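Local coordinates for protein phosphatidylglycerophosphatase B (Bacillus subtilis, PDB 6FMX) that removes the terminal phosphate from phosphatidylglycerophosphate to give phosphatidylglycerol in the bacterial membrane, and also acts on undecaprenyl pyrophosphate, at residues A[113-118]-A[135-140]; A[120-125]-A[188-193]; A[152-157]-A[211-216]. One frame throughout, in Å; residues are numbered along the deposited sequence.

Interaction 1 of 3, residues A[113-118]-A[135-140]. With WO4 (tungstate(VI)ion), chain G.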
loop_
_atom_site.group_PDB
_atom_site.type_symbol
_atom_site.label_atom_id
_atom_site.label_comp_id
_atom_site.label_asym_id
_atom_site.label_seq_id
_atom_site.Cartn_x
_atom_site.Cartn_y
_atom_site.Cartn_z
ATOM N N VAL A 113 1.660 14.627 1.973
ATOM C CA VAL A 113 1.893 15.561 3.069
ATOM C C VAL A 113 3.000 15.051 3.987
ATOM O O VAL A 113 3.888 15.809 4.394
ATOM C CB VAL A 113 0.589 15.808 3.848
ATOM C CG1 VAL A 113 0.894 16.482 5.185
ATOM C CG2 VAL A 113 -0.366 16.657 3.018
ATOM N N LEU A 114 2.967 13.760 4.323
ATOM C CA LEU A 114 4.004 13.208 5.188
ATOM C C LEU A 114 5.370 13.227 4.512
ATOM O O LEU A 114 6.390 13.492 5.162
ATOM C CB LEU A 114 3.641 11.787 5.605
ATOM C CG LEU A 114 2.467 11.739 6.582
ATOM C CD1 LEU A 114 1.889 10.347 6.625
ATOM C CD2 LEU A 114 2.933 12.187 7.954
ATOM N N LYS A 115 5.415 12.930 3.213
ATOM C CA LYS A 115 6.692 12.911 2.510
ATOM C C LYS A 115 7.352 14.281 2.546
ATOM O O LYS A 115 8.540 14.399 2.858
ATOM C CB LYS A 115 6.494 12.456 1.069
ATOM C CG LYS A 115 6.313 10.964 0.939
ATOM C CD LYS A 115 7.019 10.452 -0.266
ATOM C CE LYS A 115 6.099 10.351 -1.440
ATOM N NZ LYS A 115 6.628 9.357 -2.401
ATOM N N GLU A 116 6.582 15.331 2.245
ATOM C CA GLU A 116 7.140 16.676 2.169
ATOM C C GLU A 116 7.445 17.238 3.547
ATOM O O GLU A 116 8.281 18.140 3.681
ATOM C CB GLU A 116 6.176 17.592 1.420
ATOM C CG GLU A 116 6.205 17.384 -0.082
ATOM C CD GLU A 116 4.908 17.765 -0.764
ATOM O OE1 GLU A 116 4.107 18.511 -0.160
ATOM O OE2 GLU A 116 4.688 17.314 -1.909
ATOM N N TRP A 117 6.781 16.719 4.577
ATOM C CA TRP A 117 7.087 17.127 5.941
ATOM C C TRP A 117 8.372 16.471 6.433
ATOM O O TRP A 117 9.210 17.122 7.070
ATOM C CB TRP A 117 5.905 16.776 6.846
ATOM C CG TRP A 117 6.151 16.955 8.299
ATOM C CD1 TRP A 117 6.609 18.078 8.922
ATOM C CD2 TRP A 117 5.940 15.981 9.328
ATOM N NE1 TRP A 117 6.698 17.863 10.278
ATOM C CE2 TRP A 117 6.295 16.582 10.550
ATOM C CE3 TRP A 117 5.486 14.658 9.334
ATOM C CZ2 TRP A 117 6.212 15.906 11.763
ATOM C CZ3 TRP A 117 5.402 13.989 10.545
ATOM C CH2 TRP A 117 5.767 14.612 11.738
ATOM N N ILE A 118 8.562 15.194 6.105
ATOM C CA ILE A 118 9.651 14.404 6.671
ATOM C C ILE A 118 10.932 14.550 5.849
ATOM O O ILE A 118 12.035 14.595 6.407
ATOM C CB ILE A 118 9.191 12.939 6.781
ATOM C CG1 ILE A 118 8.085 12.833 7.837
ATOM C CG2 ILE A 118 10.366 12.018 7.096
ATOM C CD1 ILE A 118 7.708 11.432 8.183
ATOM N N SER A 135 11.472 9.958 0.248
ATOM C CA SER A 135 11.462 8.502 0.362
ATOM C C SER A 135 10.417 7.967 1.337
ATOM O O SER A 135 9.902 6.863 1.133
ATOM C CB SER A 135 12.847 8.011 0.791
ATOM O OG SER A 135 13.054 6.681 0.383
ATOM N N PHE A 136 10.087 8.707 2.398
ATOM C CA PHE A 136 9.300 8.166 3.507
ATOM C C PHE A 136 7.984 8.925 3.676
ATOM O O PHE A 136 8.004 10.155 3.820
ATOM C CB PHE A 136 10.109 8.238 4.831
ATOM C CG PHE A 136 9.412 7.596 6.018
ATOM C CD1 PHE A 136 8.532 8.327 6.800
ATOM C CD2 PHE A 136 9.652 6.271 6.355
ATOM C CE1 PHE A 136 7.886 7.743 7.888
ATOM C CE2 PHE A 136 9.017 5.680 7.454
ATOM C CZ PHE A 136 8.137 6.420 8.216
ATOM N N PRO A 137 6.831 8.236 3.714
ATOM C CA PRO A 137 6.631 6.789 3.539
ATOM C C PRO A 137 6.484 6.410 2.065
ATOM O O PRO A 137 6.189 7.294 1.261
ATOM C CB PRO A 137 5.330 6.512 4.302
ATOM C CG PRO A 137 4.584 7.818 4.270
ATOM C CD PRO A 137 5.602 8.925 4.150
ATOM N N SER A 138 6.669 5.129 1.722
ATOM C CA SER A 138 6.602 4.704 0.326
ATOM C C SER A 138 5.174 4.780 -0.195
ATOM O O SER A 138 4.266 4.168 0.371
ATOM C CB SER A 138 7.137 3.277 0.174
ATOM O OG SER A 138 6.714 2.713 -1.061
ATOM N N GLY A 139 4.979 5.517 -1.287
ATOM C CA GLY A 139 3.639 5.665 -1.827
ATOM C C GLY A 139 3.098 4.388 -2.451
ATOM O O GLY A 139 1.918 4.078 -2.300
ATOM N N HIS A 140 3.951 3.637 -3.162
ATOM C CA HIS A 140 3.485 2.375 -3.743
ATOM C C HIS A 140 3.026 1.415 -2.655
ATOM O O HIS A 140 2.003 0.734 -2.803
ATOM C CB HIS A 140 4.586 1.722 -4.589
ATOM C CG HIS A 140 4.681 2.232 -5.997
ATOM N ND1 HIS A 140 4.924 3.555 -6.306
ATOM C CD2 HIS A 140 4.629 1.578 -7.183
ATOM C CE1 HIS A 140 4.992 3.696 -7.617
ATOM N NE2 HIS A 140 4.821 2.511 -8.174
HETATM W W WO4 G . 7.142 5.817 -4.150
HETATM O O1 WO4 G . 8.954 5.847 -5.082
HETATM O O2 WO4 G . 7.133 7.033 -2.525
HETATM O O3 WO4 G . 5.743 6.591 -5.412
HETATM O O4 WO4 G . 6.798 3.934 -3.551
HETATM O O HOH W 1 9.981 11.714 3.303
#
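Lys-115, Leu-114 and Ile-118, at the end of helix 96-118, pack against Phe-136 and Pro-137, where the first two sequence motifs of the PAP2 phosphatase fold meet and form part of the tungstate pocket. The tight part is apolar and mostly buried. CD1 of Ile-118 comes to the edge of the Phe-136 ring, 3.5 Å from CD1 of that phenylalanine, and CB of Leu-114 touches CD of Pro-137 at 3.8 Å. Beside them the CA-H of Lys-115 points at the carbonyl O of Phe-136, 3.3 Å from CA. The looser side is bridged by a water, which donates to Lys-115 O and to Phe-136 O, the second bond at 2.6 Å.

From this seam the Lys-115 chain, bent at chi2 (-141°) and chi3 (-95°), runs past the carbonyl O of Pro-137 and carries NZ to tungstate, a probable mimic of phosphate. Its 2.4 Å spacing from NZ to O2 is too short to be taken literally. Facing it, the first turn of helix 139-158 cradles the anion with backbone N-H groups. Gly-139 N donates to tungstate O2 almost straight, at 173°, while Ser-138 OG and N of His-140, the probable proton donor, both grip O4, the latter 2.9 Å away.

Interaction 2 of 3, residues A[120-125]-A[188-193]. With WO4 (tungstate(VI)ion), chain G.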
loop_
_atom_site.group_PDB
_atom_site.type_symbol
_atom_site.label_atom_id
_atom_site.label_comp_id
_atom_site.label_asym_id
_atom_site.label_seq_id
_atom_site.Cartn_x
_atom_site.Cartn_y
_atom_site.Cartn_z
ATOM N N ARG A 120 12.760 12.643 3.754
ATOM C CA ARG A 120 13.827 11.651 3.762
ATOM C C ARG A 120 14.449 11.509 2.376
ATOM O O ARG A 120 13.748 11.453 1.362
ATOM C CB ARG A 120 13.325 10.287 4.242
ATOM C CG ARG A 120 14.492 9.354 4.578
ATOM C CD ARG A 120 14.094 7.901 4.678
ATOM N NE ARG A 120 15.105 7.091 5.354
ATOM C CZ ARG A 120 14.859 5.886 5.859
ATOM N NH1 ARG A 120 13.641 5.359 5.750
ATOM N NH2 ARG A 120 15.819 5.205 6.469
ATOM N N VAL A 121 15.782 11.443 2.349
ATOM C CA VAL A 121 16.524 11.251 1.109
ATOM C C VAL A 121 16.396 9.800 0.662
ATOM O O VAL A 121 16.421 8.872 1.481
ATOM C CB VAL A 121 17.996 11.662 1.321
ATOM C CG1 VAL A 121 18.824 11.361 0.108
ATOM C CG2 VAL A 121 18.108 13.144 1.652
ATOM N N ARG A 122 16.248 9.598 -0.651
ATOM C CA ARG A 122 16.115 8.264 -1.224
ATOM C C ARG A 122 17.419 7.474 -1.082
ATOM O O ARG A 122 18.484 8.053 -0.867
ATOM C CB ARG A 122 15.736 8.369 -2.699
ATOM C CG ARG A 122 14.400 9.016 -2.957
ATOM C CD ARG A 122 13.352 7.961 -3.250
ATOM N NE ARG A 122 12.033 8.542 -3.450
ATOM C CZ ARG A 122 10.982 7.853 -3.874
ATOM N NH1 ARG A 122 11.107 6.560 -4.132
ATOM N NH2 ARG A 122 9.809 8.454 -4.037
ATOM N N PRO A 123 17.357 6.141 -1.203
ATOM C CA PRO A 123 18.598 5.347 -1.097
ATOM C C PRO A 123 19.684 5.762 -2.082
ATOM O O PRO A 123 20.829 6.016 -1.673
ATOM C CB PRO A 123 18.105 3.914 -1.354
ATOM C CG PRO A 123 16.682 3.926 -0.856
ATOM C CD PRO A 123 16.151 5.283 -1.244
ATOM N N ASP A 124 19.355 5.808 -3.376
ATOM C CA ASP A 124 20.249 6.262 -4.452
ATOM C C ASP A 124 21.578 5.508 -4.497
ATOM O O ASP A 124 22.605 6.063 -4.892
ATOM C CB ASP A 124 20.488 7.772 -4.381
ATOM C CG ASP A 124 19.484 8.539 -5.220
ATOM O OD1 ASP A 124 19.259 8.127 -6.386
ATOM O OD2 ASP A 124 18.898 9.522 -4.722
ATOM N N PHE A 125 21.567 4.231 -4.124
ATOM C CA PHE A 125 22.695 3.350 -4.388
ATOM C C PHE A 125 22.595 2.714 -5.761
ATOM O O PHE A 125 23.591 2.649 -6.487
ATOM C CB PHE A 125 22.780 2.251 -3.327
ATOM C CG PHE A 125 22.808 2.777 -1.928
ATOM C CD1 PHE A 125 23.900 3.502 -1.473
ATOM C CD2 PHE A 125 21.745 2.554 -1.063
ATOM C CE1 PHE A 125 23.930 4.002 -0.186
ATOM C CE2 PHE A 125 21.774 3.047 0.231
ATOM C CZ PHE A 125 22.868 3.771 0.668
ATOM N N GLY A 188 15.493 -0.693 -5.455
ATOM C CA GLY A 188 16.410 0.314 -4.960
ATOM C C GLY A 188 15.885 1.733 -4.917
ATOM O O GLY A 188 16.673 2.680 -5.038
ATOM N N VAL A 189 14.580 1.919 -4.714
ATOM C CA VAL A 189 14.006 3.258 -4.625
ATOM C C VAL A 189 13.347 3.535 -3.282
ATOM O O VAL A 189 13.004 4.692 -3.005
ATOM C CB VAL A 189 13.015 3.529 -5.776
ATOM C CG1 VAL A 189 13.779 3.682 -7.083
ATOM C CG2 VAL A 189 11.999 2.415 -5.886
ATOM N N HIS A 190 13.178 2.528 -2.436
ATOM C CA HIS A 190 12.721 2.759 -1.081
ATOM C C HIS A 190 13.568 1.929 -0.137
ATOM O O HIS A 190 14.077 0.860 -0.504
ATOM C CB HIS A 190 11.240 2.407 -0.898
ATOM C CG HIS A 190 10.296 3.400 -1.511
ATOM N ND1 HIS A 190 10.177 4.693 -1.056
ATOM C CD2 HIS A 190 9.401 3.273 -2.516
ATOM C CE1 HIS A 190 9.273 5.333 -1.774
ATOM N NE2 HIS A 190 8.769 4.489 -2.654
ATOM N N PHE A 191 13.704 2.432 1.082
ATOM C CA PHE A 191 14.206 1.634 2.182
ATOM C C PHE A 191 13.082 0.766 2.736
ATOM O O PHE A 191 11.897 1.076 2.592
ATOM C CB PHE A 191 14.738 2.520 3.308
ATOM C CG PHE A 191 15.927 3.359 2.927
ATOM C CD1 PHE A 191 17.175 2.781 2.761
ATOM C CD2 PHE A 191 15.803 4.731 2.779
ATOM C CE1 PHE A 191 18.278 3.560 2.437
ATOM C CE2 PHE A 191 16.908 5.513 2.457
ATOM C CZ PHE A 191 18.139 4.925 2.290
ATOM N N VAL A 192 13.472 -0.315 3.412
ATOM C CA VAL A 192 12.488 -1.180 4.053
ATOM C C VAL A 192 11.586 -0.370 4.979
ATOM O O VAL A 192 10.365 -0.560 5.003
ATOM C CB VAL A 192 13.197 -2.327 4.800
ATOM C CG1 VAL A 192 12.316 -2.884 5.926
ATOM C CG2 VAL A 192 13.560 -3.421 3.828
ATOM N N THR A 193 12.164 0.560 5.743
ATOM C CA THR A 193 11.331 1.318 6.674
ATOM C C THR A 193 10.351 2.235 5.952
ATOM O O THR A 193 9.257 2.489 6.475
ATOM C CB THR A 193 12.199 2.126 7.641
ATOM O OG1 THR A 193 13.176 2.868 6.900
ATOM C CG2 THR A 193 12.888 1.197 8.628
HETATM W W WO4 G . 7.142 5.817 -4.150
HETATM O O1 WO4 G . 8.954 5.847 -5.082
HETATM O O2 WO4 G . 7.133 7.033 -2.525
HETATM O O3 WO4 G . 5.743 6.591 -5.412
HETATM O O4 WO4 G . 6.798 3.934 -3.551
HETATM O O HOH W 2 16.746 5.594 -4.762
HETATM O O HOH W 3 19.434 2.223 -4.356
#
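A mixed contact, ring packing plus hydrogen bonds, joins Arg-120, Arg-122 and Pro-123 to Phe-191, Val-189 and Thr-193. It lies between the loop after helix 96-118 and the turn leading into helix 192-215, on the probable extracellular side of the PAP2 phosphatase fold. Its apolar centre is Phe-191. CG of Pro-123 stands over the middle of that ring in a CH-pi contact, 3.5 Å from the centroid and 6° off the normal. Obliquely to the same ring lies the Arg-120 guanidinium, the two planes 32° apart, with Phe-191 CD2 over the guanidinium centre.

That Arg-120 chain runs extended from CG to NE and delivers NH1 to Thr-193 OG1 at 2.8 Å, within the guanidinium plane. Asp-46 is the stronger partner of the threonine hydroxyl, and Arg-120 also forms salt bridges with Asp-46 and Asp-194, so its flat group is held along its edge. At the outer end two waters donate to the carbonyl O of Gly-188, the positive-phi glycine of a Schellman motif ending helix 166-186, and link it to Asp-124 N and, weakly, to Phe-125 N.

Arg-122, bent at chi2 and held at NE by Glu-131, turns toward the pocket. NH1 donates to Val-189 O at 2.9 Å from above the carbonyl plane, lies over one face of the His-190 ring, and points to tungstate O1 at a doubtfully short 2.5 Å. His-190, the probable nucleophile, aims NE2 at the tungsten; the approach is too short to trust in detail, but is consistent with tungstate occupying the phosphoryl site.

Interaction 3 of 3, residues A[152-157]-A[211-216]. With OLC ((2R)-2,3-dihydroxypropyl (9Z)-octadec-9-enoate), chain E.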
loop_
_atom_site.group_PDB
_atom_site.type_symbol
_atom_site.label_atom_id
_atom_site.label_comp_id
_atom_site.label_asym_id
_atom_site.label_seq_id
_atom_site.Cartn_x
_atom_site.Cartn_y
_atom_site.Cartn_z
ATOM N N ALA A 152 -10.668 -6.055 -1.787
ATOM C CA ALA A 152 -11.079 -7.342 -1.239
ATOM C C ALA A 152 -12.338 -7.206 -0.393
ATOM O O ALA A 152 -13.259 -8.024 -0.503
ATOM C CB ALA A 152 -9.948 -7.945 -0.407
ATOM N N TYR A 153 -12.391 -6.179 0.459
ATOM C CA TYR A 153 -13.552 -6.009 1.326
ATOM C C TYR A 153 -14.818 -5.800 0.508
ATOM O O TYR A 153 -15.842 -6.448 0.760
ATOM C CB TYR A 153 -13.341 -4.835 2.288
ATOM C CG TYR A 153 -14.618 -4.462 3.019
ATOM C CD1 TYR A 153 -15.082 -5.243 4.062
ATOM C CD2 TYR A 153 -15.352 -3.336 2.666
ATOM C CE1 TYR A 153 -16.257 -4.925 4.740
ATOM C CE2 TYR A 153 -16.526 -3.006 3.332
ATOM C CZ TYR A 153 -16.969 -3.809 4.365
ATOM O OH TYR A 153 -18.126 -3.492 5.025
ATOM N N PHE A 154 -14.767 -4.909 -0.483
ATOM C CA PHE A 154 -15.970 -4.606 -1.246
ATOM C C PHE A 154 -16.335 -5.713 -2.229
ATOM O O PHE A 154 -17.523 -5.928 -2.491
ATOM C CB PHE A 154 -15.802 -3.270 -1.964
ATOM C CG PHE A 154 -15.981 -2.081 -1.056
ATOM C CD1 PHE A 154 -17.218 -1.803 -0.505
ATOM C CD2 PHE A 154 -14.907 -1.254 -0.745
ATOM C CE1 PHE A 154 -17.392 -0.718 0.341
ATOM C CE2 PHE A 154 -15.068 -0.157 0.103
ATOM C CZ PHE A 154 -16.311 0.115 0.646
ATOM N N LEU A 155 -15.351 -6.441 -2.763
ATOM C CA LEU A 155 -15.682 -7.595 -3.598
ATOM C C LEU A 155 -16.406 -8.665 -2.792
ATOM O O LEU A 155 -17.430 -9.196 -3.234
ATOM C CB LEU A 155 -14.426 -8.178 -4.244
ATOM C CG LEU A 155 -13.746 -7.348 -5.342
ATOM C CD1 LEU A 155 -12.557 -8.118 -5.909
ATOM C CD2 LEU A 155 -14.728 -6.924 -6.444
ATOM N N VAL A 156 -15.884 -9.001 -1.609
ATOM C CA VAL A 156 -16.545 -9.980 -0.753
ATOM C C VAL A 156 -17.906 -9.460 -0.297
ATOM O O VAL A 156 -18.853 -10.239 -0.132
ATOM C CB VAL A 156 -15.626 -10.341 0.437
ATOM C CG1 VAL A 156 -16.400 -11.020 1.561
ATOM C CG2 VAL A 156 -14.479 -11.239 -0.028
ATOM N N LYS A 157 -18.045 -8.144 -0.121
ATOM C CA LYS A 157 -19.331 -7.583 0.293
ATOM C C LYS A 157 -20.395 -7.758 -0.789
ATOM O O LYS A 157 -21.557 -8.063 -0.490
ATOM C CB LYS A 157 -19.179 -6.100 0.642
ATOM C CG LYS A 157 -20.498 -5.429 1.068
ATOM C CD LYS A 157 -20.301 -3.986 1.503
ATOM C CE LYS A 157 -21.644 -3.286 1.677
ATOM N NZ LYS A 157 -21.497 -1.806 1.769
ATOM N N GLY A 211 -14.362 -0.254 8.880
ATOM C CA GLY A 211 -15.133 -0.033 10.096
ATOM C C GLY A 211 -16.302 0.909 9.888
ATOM O O GLY A 211 -17.395 0.691 10.427
ATOM N N PHE A 212 -16.092 1.971 9.104
ATOM C CA PHE A 212 -17.170 2.899 8.784
ATOM C C PHE A 212 -18.279 2.210 7.998
ATOM O O PHE A 212 -19.460 2.323 8.335
ATOM C CB PHE A 212 -16.613 4.075 7.988
ATOM C CG PHE A 212 -17.667 5.000 7.438
ATOM C CD1 PHE A 212 -18.284 5.935 8.254
ATOM C CD2 PHE A 212 -18.030 4.941 6.103
ATOM C CE1 PHE A 212 -19.238 6.795 7.747
ATOM C CE2 PHE A 212 -18.991 5.790 5.591
ATOM C CZ PHE A 212 -19.593 6.722 6.409
ATOM N N ASP A 213 -17.908 1.515 6.924
ATOM C CA ASP A 213 -18.908 0.884 6.073
ATOM C C ASP A 213 -19.733 -0.128 6.854
ATOM O O ASP A 213 -20.949 -0.243 6.660
ATOM C CB ASP A 213 -18.222 0.213 4.888
ATOM C CG ASP A 213 -19.211 -0.336 3.898
ATOM O OD1 ASP A 213 -19.818 0.477 3.172
ATOM O OD2 ASP A 213 -19.393 -1.572 3.865
ATOM N N GLU A 214 -19.086 -0.881 7.739
ATOM C CA GLU A 214 -19.817 -1.862 8.524
ATOM C C GLU A 214 -20.696 -1.183 9.561
ATOM O O GLU A 214 -21.823 -1.626 9.818
ATOM C CB GLU A 214 -18.833 -2.830 9.172
ATOM C CG GLU A 214 -18.089 -3.618 8.108
ATOM C CD GLU A 214 -17.236 -4.736 8.658
ATOM O OE1 GLU A 214 -16.370 -4.466 9.518
ATOM O OE2 GLU A 214 -17.419 -5.890 8.206
ATOM N N LYS A 215 -20.205 -0.085 10.139
ATOM C CA LYS A 215 -20.958 0.623 11.170
ATOM C C LYS A 215 -22.276 1.166 10.627
ATOM O O LYS A 215 -23.294 1.158 11.328
ATOM C CB LYS A 215 -20.102 1.757 11.745
ATOM C CG LYS A 215 -20.784 2.572 12.826
ATOM C CD LYS A 215 -21.311 1.700 13.947
ATOM C CE LYS A 215 -22.053 2.553 14.984
ATOM N NZ LYS A 215 -22.455 1.774 16.192
ATOM N N ILE A 216 -22.283 1.646 9.377
ATOM C CA ILE A 216 -23.493 2.267 8.840
ATOM C C ILE A 216 -24.482 1.266 8.269
ATOM O O ILE A 216 -25.537 1.679 7.771
ATOM C CB ILE A 216 -23.168 3.319 7.761
ATOM C CG1 ILE A 216 -22.656 2.656 6.479
ATOM C CG2 ILE A 216 -22.180 4.351 8.299
ATOM C CD1 ILE A 216 -22.343 3.646 5.376
HETATM C C18 OLC E . -15.646 5.576 11.558
HETATM C C10 OLC E . -12.207 6.880 4.276
HETATM C C9 OLC E . -11.962 8.009 3.644
HETATM C C17 OLC E . -14.471 6.132 10.758
HETATM C C11 OLC E . -12.413 6.847 5.787
HETATM C C8 OLC E . -11.876 9.346 4.386
HETATM C C24 OLC E . -4.760 13.741 -4.433
HETATM C C16 OLC E . -14.860 7.500 10.197
HETATM C C12 OLC E . -13.825 6.344 6.086
HETATM C C7 OLC E . -12.598 10.416 3.559
HETATM C C15 OLC E . -14.239 7.673 8.812
HETATM C C13 OLC E . -14.749 7.531 6.336
HETATM C C6 OLC E . -11.788 11.716 3.510
HETATM C C14 OLC E . -15.316 7.449 7.752
HETATM C C5 OLC E . -11.816 12.309 2.096
HETATM C C4 OLC E . -10.558 13.133 1.788
HETATM C C3 OLC E . -10.306 13.123 0.276
HETATM C C2 OLC E . -8.941 13.744 -0.026
HETATM C C21 OLC E . -6.960 13.680 -3.174
HETATM C C1 OLC E . -8.659 13.739 -1.530
HETATM C C22 OLC E . -5.439 13.715 -3.072
HETATM O O19 OLC E . -9.429 13.247 -2.281
HETATM O O25 OLC E . -3.460 14.241 -4.248
HETATM O O23 OLC E . -5.054 14.870 -2.382
HETATM O O20 OLC E . -7.481 14.308 -2.031
#
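Tyr-153 and Lys-157, one turn apart on helix 139-158, both reach OD2 of Asp-213 on helix 192-215. The tyrosine hydroxyl donates to it at 2.6 Å, on the anti lone pair. The lysine uses the syn one, with NZ 3.0 Å from OD2 in a salt bridge and a weaker second bond, 3.2 Å, from NZ to OD1. Two donors on different lone pairs of one oxygen fix the turn of the carboxylate, which stands 84° from the tyrosine ring plane and meets that ring at its edge. Lys-157 reaches across with CG anti to its own backbone N (chi1 179°) and every later torsion extended. Its strongest partner lies beyond the contact: Asp-96, at the start of helix 96-118. Tyr-153 OH is also hydrogen-bonded to NZ of Lys-217. Between two acidic groups, the lysine would be expected to keep its charge.

These groups join two helices near the probable cytoplasmic end of the six-helix transmembrane bundle of the PAP2 phosphatase, where the two segments run nearly parallel, 26° apart. At 12.1 Å their axes are too far apart for backbones to touch, and long side chains span the gap.

The remaining contacts across the segments are not hydrogen bonds. Glu-214 CG comes tightly, 3.1 Å, to Tyr-153 OH, its chain slanting across the end of the tyrosine with OE2 near the ring edge. The partly positive ring edge of Phe-154 faces Asp-213 OD1 through CE1, while Tyr-153 CD2 covers one face.

Facing lipid, Phe-212 is packed between Ile-216 CG2 and a monoolein acyl chain, whose C14 is 3.4 Å from CD1 of Phe-212.

Interactions 1 and 2, with centres 11 Å apart, are two walls of one tungstate pocket; Arg-184, on helix 166-186, adds a further hydrogen bond to the anion. They join directly: Ser-135 N probably donates to Arg-120 O at 2.9 Å, and His-190 ND1 makes a weak bond to Ser-135 O. Lys-115 and Arg-122 also converge, NZ to NH2 3.7 Å, because both serve the same anion. Interaction 3 lies on the opposite side of the chain's centre, at the probable cytoplasmic end, its centre about 27 Å from that of interaction 1 and about 34 Å from that of interaction 2. Helices 139-158 and 192-215 run from the pocket, with His-140 and His-190, the probable proton donor and nucleophile, to interaction 3, away from the active site.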